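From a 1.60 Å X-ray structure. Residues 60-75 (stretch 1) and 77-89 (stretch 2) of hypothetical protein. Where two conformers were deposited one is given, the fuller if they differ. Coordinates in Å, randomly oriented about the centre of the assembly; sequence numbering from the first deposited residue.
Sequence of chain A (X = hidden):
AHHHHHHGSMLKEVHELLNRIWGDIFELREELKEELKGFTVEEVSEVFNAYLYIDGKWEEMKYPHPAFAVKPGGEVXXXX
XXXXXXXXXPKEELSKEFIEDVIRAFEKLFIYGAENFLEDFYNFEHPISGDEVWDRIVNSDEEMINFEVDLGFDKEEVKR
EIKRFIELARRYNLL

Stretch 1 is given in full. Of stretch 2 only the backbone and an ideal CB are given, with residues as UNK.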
# COMPACT_ATOMS: atom_id res chain seq x y z
N GLU A 60 -1.87 -15.76 -5.31
CA GLU A 60 -1.04 -15.88 -4.11
C GLU A 60 0.44 -16.02 -4.41
O GLU A 60 0.84 -16.79 -5.28
CB GLU A 60 -1.52 -17.06 -3.24
CG GLU A 60 -0.90 -17.06 -1.86
CD GLU A 60 -1.36 -18.22 -1.01
OE1 GLU A 60 -2.27 -18.96 -1.44
OE2 GLU A 60 -0.80 -18.39 0.10
N MSE A 61 1.25 -15.25 -3.69
CA MSE A 61 2.69 -15.41 -3.72
C MSE A 61 3.09 -16.34 -2.58
O MSE A 61 3.11 -15.93 -1.43
CB MSE A 61 3.39 -14.05 -3.54
CG MSE A 61 3.00 -13.04 -4.57
SE MSE A 61 3.88 -11.28 -4.28
CE MSE A 61 2.71 -10.61 -2.83
N LYS A 62 3.41 -17.59 -2.90
CA LYS A 62 3.89 -18.52 -1.87
C LYS A 62 5.36 -18.22 -1.50
O LYS A 62 5.88 -18.71 -0.48
CB LYS A 62 3.73 -19.98 -2.32
CG LYS A 62 2.38 -20.30 -2.93
CD LYS A 62 1.33 -20.69 -1.88
CE LYS A 62 0.14 -21.35 -2.55
NZ LYS A 62 -0.63 -22.23 -1.62
N TYR A 63 6.03 -17.43 -2.34
CA TYR A 63 7.36 -16.92 -2.06
C TYR A 63 7.31 -15.63 -1.19
O TYR A 63 6.29 -14.96 -1.16
CB TYR A 63 8.04 -16.63 -3.37
CG TYR A 63 7.30 -15.69 -4.31
CD1 TYR A 63 7.57 -14.31 -4.31
CD2 TYR A 63 6.37 -16.18 -5.23
CE1 TYR A 63 6.92 -13.45 -5.18
CE2 TYR A 63 5.70 -15.33 -6.12
CZ TYR A 63 5.98 -13.96 -6.08
OH TYR A 63 5.33 -13.12 -6.96
N PRO A 64 8.41 -15.33 -0.48
CA PRO A 64 8.42 -14.13 0.37
C PRO A 64 8.67 -12.89 -0.47
O PRO A 64 9.26 -12.95 -1.54
CB PRO A 64 9.62 -14.35 1.27
CG PRO A 64 10.58 -15.13 0.39
CD PRO A 64 9.68 -16.06 -0.37
N HIS A 65 8.21 -11.75 0.03
CA HIS A 65 8.63 -10.50 -0.54
C HIS A 65 8.99 -9.58 0.63
O HIS A 65 8.47 -9.81 1.74
CB HIS A 65 7.53 -9.90 -1.42
CG HIS A 65 6.40 -9.29 -0.66
ND1 HIS A 65 5.23 -9.96 -0.39
CD2 HIS A 65 6.25 -8.04 -0.14
CE1 HIS A 65 4.41 -9.17 0.28
NE2 HIS A 65 5.00 -8.00 0.44
N PRO A 66 9.87 -8.58 0.40
CA PRO A 66 10.33 -7.71 1.51
C PRO A 66 9.34 -6.59 1.86
O PRO A 66 8.70 -6.03 0.97
CB PRO A 66 11.66 -7.15 0.99
CG PRO A 66 11.45 -7.05 -0.53
CD PRO A 66 10.52 -8.22 -0.89
N ALA A 67 9.21 -6.29 3.15
CA ALA A 67 8.37 -5.15 3.58
C ALA A 67 8.86 -4.68 4.93
O ALA A 67 9.41 -5.46 5.70
CB ALA A 67 6.88 -5.54 3.63
N PHE A 68 8.62 -3.41 5.24
CA PHE A 68 8.96 -2.88 6.57
C PHE A 68 7.82 -2.02 7.09
O PHE A 68 7.20 -1.29 6.31
CB PHE A 68 10.30 -2.12 6.59
CG PHE A 68 10.38 -0.95 5.64
CD1 PHE A 68 10.06 0.36 6.07
CD2 PHE A 68 10.80 -1.13 4.31
CE1 PHE A 68 10.17 1.44 5.20
CE2 PHE A 68 10.90 -0.06 3.44
CZ PHE A 68 10.56 1.25 3.89
N ALA A 69 7.53 -2.13 8.39
CA ALA A 69 6.48 -1.35 9.05
C ALA A 69 6.87 0.12 9.21
O ALA A 69 8.05 0.46 9.46
CB ALA A 69 6.21 -1.94 10.44
N VAL A 70 5.86 0.98 9.05
CA VAL A 70 5.93 2.40 9.38
C VAL A 70 4.73 2.66 10.30
O VAL A 70 3.61 2.62 9.86
CB VAL A 70 5.85 3.31 8.14
CG1 VAL A 70 5.98 4.81 8.55
CG2 VAL A 70 6.91 2.95 7.08
N LYS A 71 4.99 2.88 11.58
CA LYS A 71 3.90 3.03 12.56
C LYS A 71 3.34 4.45 12.49
O LYS A 71 4.08 5.39 12.26
CB LYS A 71 4.41 2.73 13.95
CG LYS A 71 5.04 1.34 14.08
CD LYS A 71 5.26 1.00 15.54
CE LYS A 71 5.73 -0.42 15.68
NZ LYS A 71 5.62 -0.85 17.11
N PRO A 72 2.02 4.61 12.69
CA PRO A 72 1.03 3.59 13.00
C PRO A 72 0.35 3.05 11.74
O PRO A 72 -0.13 3.82 10.89
CB PRO A 72 0.02 4.35 13.87
CG PRO A 72 0.04 5.75 13.31
CD PRO A 72 1.41 5.95 12.67
N GLY A 73 0.31 1.72 11.62
CA GLY A 73 -0.57 1.08 10.64
C GLY A 73 -0.07 1.04 9.21
O GLY A 73 -0.81 0.66 8.29
N GLY A 74 1.21 1.37 9.03
CA GLY A 74 1.80 1.42 7.69
C GLY A 74 2.77 0.28 7.37
O GLY A 74 3.37 -0.30 8.29
N GLU A 75 2.90 -0.01 6.07
CA GLU A 75 3.88 -0.96 5.52
C GLU A 75 4.37 -0.43 4.19
O GLU A 75 3.59 0.07 3.39
CB GLU A 75 3.26 -2.36 5.33
CG GLU A 75 2.83 -3.07 6.63
CD GLU A 75 3.98 -3.72 7.40
OE1 GLU A 75 5.11 -3.82 6.87
OE2 GLU A 75 3.75 -4.14 8.56
N UNK A 77 6.84 -1.83 0.91
CA UNK A 77 7.52 -3.07 0.43
C UNK A 77 7.67 -3.13 -1.07
O UNK A 77 7.42 -2.14 -1.78
CB UNK A 77 6.75 -4.31 0.89
N UNK A 78 8.09 -4.29 -1.57
CA UNK A 78 8.19 -4.47 -3.02
C UNK A 78 7.79 -5.88 -3.33
O UNK A 78 8.00 -6.80 -2.51
CB UNK A 78 9.60 -4.17 -3.54
N UNK A 79 7.18 -6.04 -4.50
CA UNK A 79 6.86 -7.36 -5.06
C UNK A 79 7.44 -7.33 -6.48
O UNK A 79 8.00 -6.33 -6.91
CB UNK A 79 5.36 -7.65 -5.05
N UNK A 80 7.31 -8.44 -7.24
CA UNK A 80 7.80 -8.36 -8.63
C UNK A 80 7.16 -7.24 -9.48
O UNK A 80 7.68 -6.90 -10.55
CB UNK A 80 7.55 -9.70 -9.32
N UNK A 81 6.04 -6.69 -9.01
CA UNK A 81 5.39 -5.54 -9.69
C UNK A 81 6.08 -4.20 -9.42
O UNK A 81 5.97 -3.25 -10.22
CB UNK A 81 3.93 -5.44 -9.25
N UNK A 82 6.77 -4.13 -8.29
CA UNK A 82 7.43 -2.89 -7.85
C UNK A 82 7.12 -2.52 -6.41
O UNK A 82 6.68 -3.36 -5.62
CB UNK A 82 7.02 -1.73 -8.76
N UNK A 83 7.36 -1.24 -6.08
CA UNK A 83 7.12 -0.73 -4.73
C UNK A 83 5.62 -0.59 -4.43
O UNK A 83 4.79 -0.35 -5.33
CB UNK A 83 7.82 0.62 -4.55
N UNK A 84 5.28 -0.68 -3.15
CA UNK A 84 3.96 -0.28 -2.68
C UNK A 84 4.08 0.27 -1.26
O UNK A 84 5.08 0.03 -0.56
CB UNK A 84 2.98 -1.46 -2.73
N UNK A 85 3.07 1.03 -0.84
CA UNK A 85 2.89 1.28 0.57
C UNK A 85 1.41 1.15 0.87
O UNK A 85 0.57 1.25 -0.02
CB UNK A 85 3.43 2.65 0.97
N UNK A 86 1.13 0.88 2.13
CA UNK A 86 -0.25 0.71 2.58
C UNK A 86 -0.38 1.23 4.00
O UNK A 86 0.52 1.00 4.81
CB UNK A 86 -0.68 -0.76 2.50
N UNK A 87 -1.48 1.94 4.29
CA UNK A 87 -1.79 2.32 5.66
C UNK A 87 -3.17 1.82 6.02
O UNK A 87 -4.08 1.90 5.19
CB UNK A 87 -1.70 3.84 5.85
N UNK A 88 -3.30 1.34 7.25
CA UNK A 88 -4.57 0.83 7.78
C UNK A 88 -5.09 1.82 8.80
O UNK A 88 -4.32 2.28 9.68
CB UNK A 88 -4.41 -0.56 8.40
N UNK A 89 -6.39 2.11 8.74
CA UNK A 89 -7.03 3.00 9.70
C UNK A 89 -8.34 2.36 10.21
O UNK A 89 -9.04 1.71 9.42
CB UNK A 89 -7.30 4.37 9.06

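Position 77 lies directly across from Ala67 in an antiparallel, non-hydrogen-bonded pair, the CA atoms of the two residues 3.9 Å apart. An ideal CB here would fall 2.6 Å from Pro66 O and 3.0 Å from Ala67 CB, so only a residue without one fits. It is Gly77.

At position 78 the CB points sideways, 4.6 Å from Pro66 CG, and small or apolar residues would suit. The N of this residue donates to Pro66 O at 3.1 Å. The residue is Ala78, whose methyl adds little bulk beside the proline.

Position 79 has its CB 4.0 Å from Met61 SE and near His65, a place for a beta-branched or modest apolar group. It also opens a type I turn, where a side-chain acceptor is useful. Thr79 serves both needs: CG2 sits over one face of the His65 ring, 4.2 Å from its centroid, while OG1 accepts a hydrogen bond from the N of residue 81.

Position 80, with phi -58° and psi -15°, follows within the turn, its ideal CB 4.7 Å from Tyr63 OH. Proline is natural, though several residues could stand here. Pro80 brings CG to 3.4 Å from Tyr63 OH and CD to 4.2 Å from Met61 SE.

Positions 81 to 83 are out of reach of stretch 1, which leaves 81 and 83 open to many side chains; they are Gln81 and Phe83. At 82, with phi 130° and psi -162°, a CB would be jammed against the preceding carbonyl O, which calls for glycine: Gly82.

Position 84 points its CB sideways with nothing near, but the His65 ring nitrogen lies beyond, so a long side chain ending in a polar group would suit. Tyr84, with chi1 p, reaches it: OH and His65 NE2 form a hydrogen bond of 2.9 Å.

At position 85 the CB is sideways, 3.5 Å from Glu75 O, and many residues would do. Phe85 leads its ring away.

Position 86 pairs with Glu75 through two backbone hydrogen bonds, its CB on the same face as that of Glu75. A beta-branched or other apolar residue would cover the glutamate's CB, and Val86 does: CG1 is 3.7 Å from Glu75 CB.

Position 87 faces Gly74, whose bare CA leaves room for a flat ring. Phe87 fills it, its ring centroid 3.9 Å from Gly74 CA and CZ 4.4 Å from Val70 CG1.

Position 88 donates its N to Gly73 O at 2.8 Å; its sideways CB would accommodate several side chains. Ala88 fits, contributing mainly that backbone bond.

Stretch 1 offers nothing within 5.5 Å of the CB at position 89, leaving the choice open; the residue is Phe89.

Stretch 2 (77-89) GATPQGFYFVFAF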
# COMPACT_ATOMS: atom_id res chain seq x y z
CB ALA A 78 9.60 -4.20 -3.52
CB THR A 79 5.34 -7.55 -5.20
OG1 THR A 79 4.87 -6.64 -6.19
CG2 THR A 79 4.59 -7.30 -3.84
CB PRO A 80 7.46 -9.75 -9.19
CG PRO A 80 7.48 -10.65 -7.97
CD PRO A 80 6.82 -9.79 -6.91
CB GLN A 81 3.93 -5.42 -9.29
CG GLN A 81 2.99 -6.41 -9.96
CD GLN A 81 1.53 -6.19 -9.56
OE1 GLN A 81 1.22 -5.83 -8.42
NE2 GLN A 81 0.63 -6.41 -10.50
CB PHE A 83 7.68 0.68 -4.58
CG PHE A 83 9.17 0.81 -4.68
CD1 PHE A 83 10.01 0.32 -3.66
CD2 PHE A 83 9.74 1.50 -5.74
CE1 PHE A 83 11.39 0.49 -3.73
CE2 PHE A 83 11.12 1.69 -5.82
CZ PHE A 83 11.95 1.18 -4.82
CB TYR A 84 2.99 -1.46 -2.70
CG TYR A 84 3.33 -2.50 -1.66
CD1 TYR A 84 2.78 -2.42 -0.39
CD2 TYR A 84 4.25 -3.52 -1.92
CE1 TYR A 84 3.12 -3.36 0.62
CE2 TYR A 84 4.59 -4.46 -0.93
CZ TYR A 84 4.02 -4.37 0.32
OH TYR A 84 4.35 -5.28 1.30
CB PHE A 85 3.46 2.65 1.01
CG PHE A 85 2.74 3.83 0.40
CD1 PHE A 85 1.65 4.39 1.05
CD2 PHE A 85 3.17 4.38 -0.80
CE1 PHE A 85 0.97 5.49 0.51
CE2 PHE A 85 2.48 5.48 -1.37
CZ PHE A 85 1.37 6.02 -0.71
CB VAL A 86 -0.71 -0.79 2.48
CG1 VAL A 86 0.26 -1.71 3.20
CG2 VAL A 86 -2.16 -0.98 2.97
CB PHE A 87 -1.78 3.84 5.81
CG PHE A 87 -0.39 4.41 6.00
CD1 PHE A 87 0.13 4.55 7.28
CD2 PHE A 87 0.37 4.80 4.91
CE1 PHE A 87 1.40 5.07 7.49
CE2 PHE A 87 1.67 5.34 5.11
CZ PHE A 87 2.16 5.46 6.39
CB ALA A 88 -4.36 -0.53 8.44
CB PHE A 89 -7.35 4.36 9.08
CG PHE A 89 -6.13 5.10 8.56
CD1 PHE A 89 -5.18 5.61 9.44
CD2 PHE A 89 -5.97 5.32 7.20
CE1 PHE A 89 -4.05 6.30 8.95
CE2 PHE A 89 -4.86 6.02 6.71
CZ PHE A 89 -3.91 6.50 7.60
O HOH W 1 -2.94 4.02 11.28
O HOH W 2 -0.33 -1.53 6.96
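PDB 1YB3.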